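PDB 1WDV: Ala-tRNApro hydrolase ProX from Aeropyrum pernix, which probably acts as an aminoacyl-tRNA deacylase that edits in trans, removing alanine wrongly attached to the tRNA for proline. Local coordinates for residues A[30-34]-A[35-39]; A[64-68]-A[69-73]; A[80-84]-A[85-89]; A[102-105]-A[106-109]. One frame throughout, in Å; residues are numbered along the deposited sequence.

Interaction 1. Residues A[30-34]-A[35-39]; sequences EAAAL and LGVSE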
# COMPACT_ATOMS: atom_id res chain seq x y z
N GLU A 30 -13.14 3.66 9.84
CA GLU A 30 -13.27 5.11 9.87
C GLU A 30 -12.90 5.75 8.54
O GLU A 30 -13.60 6.64 8.08
CB GLU A 30 -12.42 5.66 11.02
CG GLU A 30 -12.44 7.17 11.19
CD GLU A 30 -11.69 7.59 12.45
OE1 GLU A 30 -10.98 6.72 13.02
OE2 GLU A 30 -11.82 8.77 12.86
N ALA A 31 -11.81 5.30 7.93
CA ALA A 31 -11.40 5.86 6.65
C ALA A 31 -12.47 5.61 5.59
O ALA A 31 -12.84 6.50 4.80
CB ALA A 31 -10.11 5.26 6.22
N ALA A 32 -13.03 4.40 5.58
CA ALA A 32 -14.05 4.11 4.57
C ALA A 32 -15.30 5.00 4.75
O ALA A 32 -15.82 5.59 3.80
CB ALA A 32 -14.44 2.63 4.60
N ALA A 33 -15.75 5.13 5.99
CA ALA A 33 -16.93 5.94 6.29
C ALA A 33 -16.73 7.40 5.94
O ALA A 33 -17.62 8.02 5.34
CB ALA A 33 -17.29 5.81 7.75
N LEU A 34 -15.58 7.95 6.30
CA LEU A 34 -15.32 9.37 6.04
C LEU A 34 -15.23 9.71 4.55
O LEU A 34 -15.55 10.84 4.15
CB LEU A 34 -14.08 9.83 6.81
CG LEU A 34 -14.34 9.75 8.33
CD1 LEU A 34 -13.23 10.41 9.10
CD2 LEU A 34 -15.65 10.43 8.68
N LEU A 35 -14.82 8.74 3.74
CA LEU A 35 -14.75 8.93 2.30
C LEU A 35 -16.01 8.44 1.56
O LEU A 35 -16.16 8.62 0.34
CB LEU A 35 -13.52 8.19 1.77
CG LEU A 35 -12.20 8.84 2.10
CD1 LEU A 35 -11.10 7.90 1.66
CD2 LEU A 35 -12.07 10.19 1.37
N GLY A 36 -16.93 7.82 2.31
CA GLY A 36 -18.16 7.34 1.72
C GLY A 36 -18.01 6.13 0.83
O GLY A 36 -18.81 5.91 -0.10
N VAL A 37 -16.99 5.32 1.10
CA VAL A 37 -16.73 4.14 0.30
C VAL A 37 -16.75 2.92 1.18
O VAL A 37 -17.21 2.99 2.30
CB VAL A 37 -15.39 4.28 -0.45
CG1 VAL A 37 -15.48 5.49 -1.39
CG2 VAL A 37 -14.20 4.47 0.54
N SER A 38 -16.29 1.79 0.65
CA SER A 38 -16.27 0.55 1.43
C SER A 38 -14.88 0.28 1.92
O SER A 38 -13.93 0.89 1.43
CB SER A 38 -16.71 -0.64 0.58
OG SER A 38 -15.73 -0.91 -0.41
N GLU A 39 -14.74 -0.63 2.87
CA GLU A 39 -13.41 -0.94 3.37
C GLU A 39 -12.52 -1.52 2.29
O GLU A 39 -11.30 -1.33 2.32
CB GLU A 39 -13.48 -1.95 4.52
CG GLU A 39 -13.93 -1.30 5.82
CD GLU A 39 -13.72 -2.21 7.01
OE1 GLU A 39 -12.94 -3.18 6.88
OE2 GLU A 39 -14.31 -1.95 8.06
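Ala-32 and Val-37 meet where helix 28-35 ends in a Schellman motif, the chain turning back so that the residues after the helix fold against its last turn. Gly-36 makes the turn with a positive phi (72°), a conformation that costs a residue without CB little. Two backbone bonds define the motif: Val-37 N reaches Ala-32 O at 3.0 Å, spanning the wider loop, and Gly-36 N reaches Ala-33 O inside it at 3.1 Å, coming from above that carbonyl plane and not along a lone pair.

The side chains follow from this fold-back. Val-37 has CG1 beside its own backbone N (chi1 -61°), which turns CG2 to the helix, 3.8 Å from Ala-32 O. The methyl of Ala-32 is met by the returning loop: its CB lies 3.6 Å from Ser-38 C and 4.1 Å from Glu-39 CG. The small methyl suits a place where the loop passes this close to the helix. Glu-39 brings its aliphatic part to the contact and also touches Val-28 and Ala-29, while the hydroxyl of Ser-38 turns to Glu-41 and Ser-40. On either side of Gly-36 in the chain, Leu-35 and Val-37 both rest on Tyr-122 of strand 121-124, and Ala-32 and Val-37 share Ile-42, an apolar setting that suits leucine and valine.

Leu-35 keeps CG beside its own backbone N, 3.6 Å from Ala-31 O, the same oxygen that accepts Leu-35 N at 3.2 Å.

Interaction 2. Residues A[64-68]-A[69-73]; sequences KRLNI and NSMKE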
# COMPACT_ATOMS: atom_id res chain seq x y z
N LYS A 64 -9.42 -7.17 4.18
CA LYS A 64 -8.75 -8.48 4.17
C LYS A 64 -7.46 -8.38 4.96
O LYS A 64 -7.09 -7.30 5.42
CB LYS A 64 -8.39 -8.92 2.74
CG LYS A 64 -9.55 -8.89 1.75
CD LYS A 64 -10.50 -10.05 1.93
CE LYS A 64 -11.46 -10.14 0.74
NZ LYS A 64 -12.52 -11.15 1.01
N ARG A 65 -6.81 -9.52 5.18
CA ARG A 65 -5.52 -9.56 5.86
C ARG A 65 -4.55 -10.28 4.95
O ARG A 65 -4.94 -10.95 3.99
CB ARG A 65 -5.64 -10.25 7.23
CG ARG A 65 -6.28 -9.32 8.27
CD ARG A 65 -6.46 -9.93 9.65
NE ARG A 65 -6.74 -8.90 10.66
CZ ARG A 65 -7.37 -9.13 11.81
NH1 ARG A 65 -7.81 -10.35 12.09
NH2 ARG A 65 -7.51 -8.15 12.70
N LEU A 66 -3.26 -10.14 5.22
CA LEU A 66 -2.27 -10.80 4.39
C LEU A 66 -2.30 -12.33 4.51
O LEU A 66 -2.42 -12.86 5.62
CB LEU A 66 -0.87 -10.31 4.77
CG LEU A 66 0.27 -10.89 3.92
CD1 LEU A 66 0.26 -10.17 2.57
CD2 LEU A 66 1.61 -10.69 4.62
N ASN A 67 -2.17 -13.01 3.37
CA ASN A 67 -2.09 -14.47 3.36
C ASN A 67 -0.56 -14.72 3.35
O ASN A 67 0.10 -14.63 2.30
CB ASN A 67 -2.74 -15.03 2.09
CG ASN A 67 -2.76 -16.53 2.08
OD1 ASN A 67 -1.80 -17.18 2.52
ND2 ASN A 67 -3.84 -17.11 1.57
N ILE A 68 -0.02 -14.99 4.54
CA ILE A 68 1.42 -15.22 4.70
C ILE A 68 1.96 -16.31 3.80
O ILE A 68 2.99 -16.13 3.15
CB ILE A 68 1.78 -15.56 6.17
CG1 ILE A 68 1.44 -14.38 7.08
CG2 ILE A 68 3.27 -15.91 6.29
CD1 ILE A 68 2.34 -13.17 6.87
N ASN A 69 1.26 -17.43 3.76
CA ASN A 69 1.67 -18.56 2.94
C ASN A 69 1.80 -18.15 1.48
O ASN A 69 2.71 -18.57 0.78
CB ASN A 69 0.65 -19.69 3.06
CG ASN A 69 1.05 -20.92 2.27
OD1 ASN A 69 0.26 -21.45 1.49
ND2 ASN A 69 2.27 -21.39 2.48
N SER A 70 0.86 -17.33 1.01
CA SER A 70 0.93 -16.87 -0.37
C SER A 70 2.18 -16.02 -0.63
O SER A 70 2.77 -16.14 -1.70
CB SER A 70 -0.34 -16.09 -0.74
OG SER A 70 -1.46 -16.96 -0.69
N MSE A 71 2.58 -15.19 0.33
CA MSE A 71 3.77 -14.37 0.16
C MSE A 71 5.04 -15.23 0.23
O MSE A 71 6.03 -14.92 -0.41
CB MSE A 71 3.83 -13.26 1.22
CG MSE A 71 3.11 -11.98 0.85
SE MSE A 71 3.61 -11.28 -0.84
CE MSE A 71 5.45 -10.79 -0.47
N LYS A 72 4.99 -16.31 1.02
CA LYS A 72 6.12 -17.22 1.14
C LYS A 72 6.35 -17.88 -0.21
O LYS A 72 7.50 -18.06 -0.64
CB LYS A 72 5.85 -18.27 2.22
CG LYS A 72 6.93 -19.36 2.32
CD LYS A 72 6.59 -20.31 3.48
CE LYS A 72 7.37 -21.63 3.43
NZ LYS A 72 8.78 -21.53 3.91
N GLU A 73 5.25 -18.24 -0.88
CA GLU A 73 5.34 -18.86 -2.20
C GLU A 73 5.84 -17.85 -3.22
O GLU A 73 6.71 -18.15 -4.04
CB GLU A 73 3.96 -19.40 -2.62
CG GLU A 73 3.49 -20.58 -1.79
CD GLU A 73 2.03 -20.95 -2.04
OE1 GLU A 73 1.60 -20.94 -3.21
OE2 GLU A 73 1.32 -21.27 -1.05
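Asn-67 reaches across to Ser-70 and caps the start of helix 68-75. Its CG stands anti to the backbone N (chi1 -176°), which carries the amide over to Ser-70. CB comes first and lies 3.9 Å from CB of Ser-70, a plain carbon contact. CG follows, with the hydroxyl OG of Ser-70 only 3.1 Å away. At the tip OD1 accepts the N-H of Ser-70 at 3.1 Å, in a fairly straight bond (155°) whose donor stands above the plane of the amide and not on a lone pair. OD1 also touches CB of Asn-69. ND2, the other branch, comes near Ser-70 OG without a bond to it; that hydroxyl has a weak hydrogen bond to Asp-149 O.

Asparagine suits the N-cap because its short side chain offers an acceptor to an amide that has no preceding turn to bond with. An alanine here is likely to leave Ser-70 N without this acceptor and the first turn less firmly anchored. The backbone of Asn-67 adds to the grip, since its O takes Met-71 N at 3.2 Å, in the carbonyl plane, and the next carbonyl, Ile-68 O, takes Lys-72 N at 2.9 Å.

On the inner side, CD1 of Leu-66 packs 3.8 Å from CG of Met-71, a selenomethionine, the two side chains crossing at about a right angle. Both lie against the mixed sheet: Leu-66 on strands 43-50, 55-61 and 79-81, Met-71 on 55-61 and 79-81.

Interaction 3. Residues A[80-84]-A[85-89]; sequences RLARA and NEVVE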
# COMPACT_ATOMS: atom_id res chain seq x y z
N ARG A 80 7.63 -12.81 6.84
CA ARG A 80 6.86 -12.38 8.00
C ARG A 80 6.50 -10.93 7.79
O ARG A 80 7.05 -10.27 6.92
CB ARG A 80 7.65 -12.52 9.31
CG ARG A 80 8.82 -11.52 9.48
CD ARG A 80 9.35 -11.62 10.91
NE ARG A 80 10.60 -10.88 11.12
CZ ARG A 80 10.70 -9.57 11.34
NH1 ARG A 80 9.62 -8.81 11.36
NH2 ARG A 80 11.90 -9.00 11.55
N LEU A 81 5.56 -10.44 8.60
CA LEU A 81 5.19 -9.03 8.54
C LEU A 81 6.26 -8.26 9.27
O LEU A 81 6.78 -8.73 10.29
CB LEU A 81 3.89 -8.78 9.31
CG LEU A 81 2.65 -9.31 8.63
CD1 LEU A 81 1.50 -9.33 9.64
CD2 LEU A 81 2.33 -8.42 7.42
N ALA A 82 6.63 -7.11 8.71
CA ALA A 82 7.57 -6.20 9.38
C ALA A 82 6.79 -5.66 10.58
O ALA A 82 5.57 -5.42 10.49
CB ALA A 82 7.92 -5.03 8.48
N ARG A 83 7.48 -5.49 11.70
CA ARG A 83 6.85 -4.91 12.88
C ARG A 83 6.78 -3.39 12.67
O ARG A 83 7.49 -2.84 11.83
CB ARG A 83 7.67 -5.29 14.13
CG ARG A 83 7.53 -6.80 14.36
CD ARG A 83 8.24 -7.29 15.60
NE ARG A 83 9.66 -7.09 15.50
CZ ARG A 83 10.54 -8.00 15.11
NH1 ARG A 83 10.17 -9.25 14.77
NH2 ARG A 83 11.82 -7.66 15.05
N ALA A 84 5.91 -2.70 13.41
CA ALA A 84 5.74 -1.25 13.20
C ALA A 84 7.00 -0.40 13.19
O ALA A 84 7.11 0.54 12.38
CB ALA A 84 4.73 -0.70 14.21
N ASN A 85 7.95 -0.69 14.06
CA ASN A 85 9.19 0.08 14.09
C ASN A 85 9.97 -0.20 12.81
O ASN A 85 10.63 0.69 12.28
CB ASN A 85 10.02 -0.31 15.33
CG ASN A 85 10.45 -1.76 15.31
OD1 ASN A 85 9.64 -2.66 15.14
ND2 ASN A 85 11.75 -1.99 15.52
N GLU A 86 9.87 -1.42 12.31
CA GLU A 86 10.58 -1.79 11.09
C GLU A 86 9.95 -1.09 9.89
O GLU A 86 10.66 -0.70 8.96
CB GLU A 86 10.56 -3.31 10.88
CG GLU A 86 11.38 -4.07 11.91
CD GLU A 86 11.29 -5.57 11.75
OE1 GLU A 86 10.16 -6.09 11.71
OE2 GLU A 86 12.36 -6.24 11.66
N VAL A 87 8.62 -0.99 9.90
CA VAL A 87 7.92 -0.32 8.81
C VAL A 87 8.44 1.13 8.67
O VAL A 87 8.77 1.57 7.57
CB VAL A 87 6.38 -0.30 9.06
CG1 VAL A 87 5.66 0.56 7.99
CG2 VAL A 87 5.85 -1.72 9.04
N VAL A 88 8.50 1.86 9.77
CA VAL A 88 8.97 3.23 9.71
C VAL A 88 10.43 3.33 9.31
O VAL A 88 10.80 4.15 8.45
CB VAL A 88 8.77 3.93 11.07
CG1 VAL A 88 9.36 5.33 11.00
CG2 VAL A 88 7.28 3.96 11.39
N GLU A 89 11.26 2.49 9.92
CA GLU A 89 12.69 2.47 9.64
C GLU A 89 13.01 2.15 8.18
O GLU A 89 13.82 2.83 7.56
CB GLU A 89 13.35 1.42 10.55
CG GLU A 89 14.76 1.00 10.19
CD GLU A 89 15.22 -0.25 10.99
OE1 GLU A 89 14.37 -1.10 11.34
OE2 GLU A 89 16.44 -0.38 11.24
O HOH W 1 12.93 -5.10 15.42
O HOH W 2 9.69 -4.71 17.18
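OE1 of Glu-86 is gripped by two donors where strand 79-81 passes into helix 84-91. Arg-83 N, at the N-cap, gives it a nearly straight bond of 2.7 Å (174°) to the anti lone pair, the glutamate half of a capping box, in which the N3 side chain accepts the N-cap N-H. Arg-80 NH1 takes the syn lone pair at 2.8 Å. Arg-80 NH2 holds OE2, also at 2.8 Å and on its syn lone pair, and this end-on, two-nitrogen salt bridge keeps the groups nearly coplanar, with 7° between planes. Arg-80 is stretched from CG to NE, and its NH1 also donates to Leu-81 O. Arg-83 instead stacks its guanidinium on the carboxylate, planes 12° apart; its NH2 makes a long salt bridge to Glu-86 OE2 (3.7 Å), with no N-H pointing at the oxygen.

A glutamine in place of Glu-86 would probably leave both arginines without this countercharge and set the Arg-80 guanidinium freer to turn. Ala-82 CB packs on Val-87 CG2 at 3.9 Å, and the methyl also touches Ile-47 and Leu-49 of strand 43-50. Water 2 takes the N-H of Arg-83 NE at 2.9 Å and donates to Asn-85 OD1.

Interaction 4. Residues A[102-105]-A[106-109]; sequences ALPP and NIVL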
# COMPACT_ATOMS: atom_id res chain seq x y z
N ALA A 102 7.03 5.84 -4.22
CA ALA A 102 8.02 6.72 -3.60
C ALA A 102 8.65 6.11 -2.33
O ALA A 102 9.03 6.83 -1.37
CB ALA A 102 7.40 8.09 -3.30
N LEU A 103 8.79 4.78 -2.35
CA LEU A 103 9.44 4.05 -1.26
C LEU A 103 10.91 3.82 -1.70
O LEU A 103 11.24 4.04 -2.90
CB LEU A 103 8.78 2.68 -1.08
CG LEU A 103 7.30 2.65 -0.68
CD1 LEU A 103 6.77 1.23 -0.83
CD2 LEU A 103 7.18 3.15 0.77
N PRO A 104 11.79 3.41 -0.76
CA PRO A 104 13.19 3.15 -1.15
C PRO A 104 13.15 2.11 -2.28
O PRO A 104 12.34 1.17 -2.27
CB PRO A 104 13.82 2.65 0.14
CG PRO A 104 13.11 3.51 1.19
CD PRO A 104 11.64 3.43 0.71
N PRO A 105 14.03 2.25 -3.28
CA PRO A 105 14.05 1.34 -4.42
C PRO A 105 14.31 -0.14 -4.24
O PRO A 105 14.13 -0.91 -5.18
CB PRO A 105 15.03 2.02 -5.38
CG PRO A 105 16.01 2.64 -4.44
CD PRO A 105 15.13 3.22 -3.34
N ASN A 106 14.70 -0.56 -3.03
CA ASN A 106 14.93 -1.98 -2.81
C ASN A 106 13.62 -2.69 -2.52
O ASN A 106 13.53 -3.91 -2.65
CB ASN A 106 15.87 -2.20 -1.62
CG ASN A 106 15.30 -1.65 -0.32
OD1 ASN A 106 14.95 -0.48 -0.25
ND2 ASN A 106 15.19 -2.50 0.71
N ILE A 107 12.59 -1.93 -2.14
CA ILE A 107 11.32 -2.55 -1.80
C ILE A 107 10.54 -2.96 -3.04
O ILE A 107 10.31 -2.17 -3.94
CB ILE A 107 10.51 -1.61 -0.89
CG1 ILE A 107 11.35 -1.30 0.36
CG2 ILE A 107 9.14 -2.27 -0.55
CD1 ILE A 107 10.63 -0.49 1.43
N VAL A 108 10.15 -4.23 -3.06
CA VAL A 108 9.43 -4.81 -4.17
C VAL A 108 7.94 -4.66 -3.96
O VAL A 108 7.40 -5.12 -2.94
CB VAL A 108 9.79 -6.28 -4.28
CG1 VAL A 108 8.95 -6.95 -5.36
CG2 VAL A 108 11.29 -6.41 -4.53
N LEU A 109 7.25 -4.07 -4.95
CA LEU A 109 5.81 -3.87 -4.83
C LEU A 109 4.97 -5.04 -5.36
O LEU A 109 5.25 -5.56 -6.45
CB LEU A 109 5.42 -2.58 -5.58
CG LEU A 109 3.95 -2.15 -5.57
CD1 LEU A 109 3.57 -1.78 -4.15
CD2 LEU A 109 3.75 -0.96 -6.50
O HOH W 3 10.23 0.80 -4.02
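The carboxamide of Asn-106 and the peptide carbonyl of Pro-104 are the flat groups of this turn. Above the plane of the carbonyl comes the N-H of Ile-107, donating to Pro-104 O at 3.1 Å in a nearly straight bond (162°), the donor standing 39° out of the carbonyl plane. The carboxamide folds back over the turn: chi1 of 62° puts CG between the backbone N and the carbonyl carbon, and OD1 comes 3.4 Å from CB of Pro-104.

Both groups belong to a type I beta turn from Pro-104 to Ile-107, which leads the loop into strand 108-112. Pro-105 fits the second position because its ring holds phi near the value the turn requires, and no N-H is needed there. Asn-106 takes the third position, where asparagine is common in type I turns, and here the residue is exposed. The carbonyl of Pro-104 has a further partner in water 3, which donates to it at 2.8 Å and to Ile-107 O at 3.0 Å, closing the mouth of the turn with a bridge.

Pro-104 and Ile-107 lie side by side and point the same way, CD of the ring 4.1 Å from CD1 of the isoleucine. Leu-103 adds CD1 at 4.2 Å from CG2 of Ile-107. These two aliphatic residues suit the place because both also rest on Ala-57 of strand 55-61 and on Thr-91 of helix 84-91.

In the fold
All four are local contacts at ends of helices or strands, and none lies wholly in the core. Interactions 1 and 2 are partly buried, one closing a helix C-terminus with backbone bonds, the other capping a helix start with an asparagine side chain. Interactions 3 and 4 lie at the surface: in 3 charges and waters dominate, in 4 proline geometry, one turn bond and a bridging water. Interactions 2 and 3 touch, Leu-66 CD2 meeting Leu-81 CD2 at 3.7 Å, and interactions 3 and 4 reach the same mixed sheet through strands 79-81 and 108-112. Interaction 1 touches none of the others, and its centre lies about 27 Å from that of interaction 4, across the chain's centre.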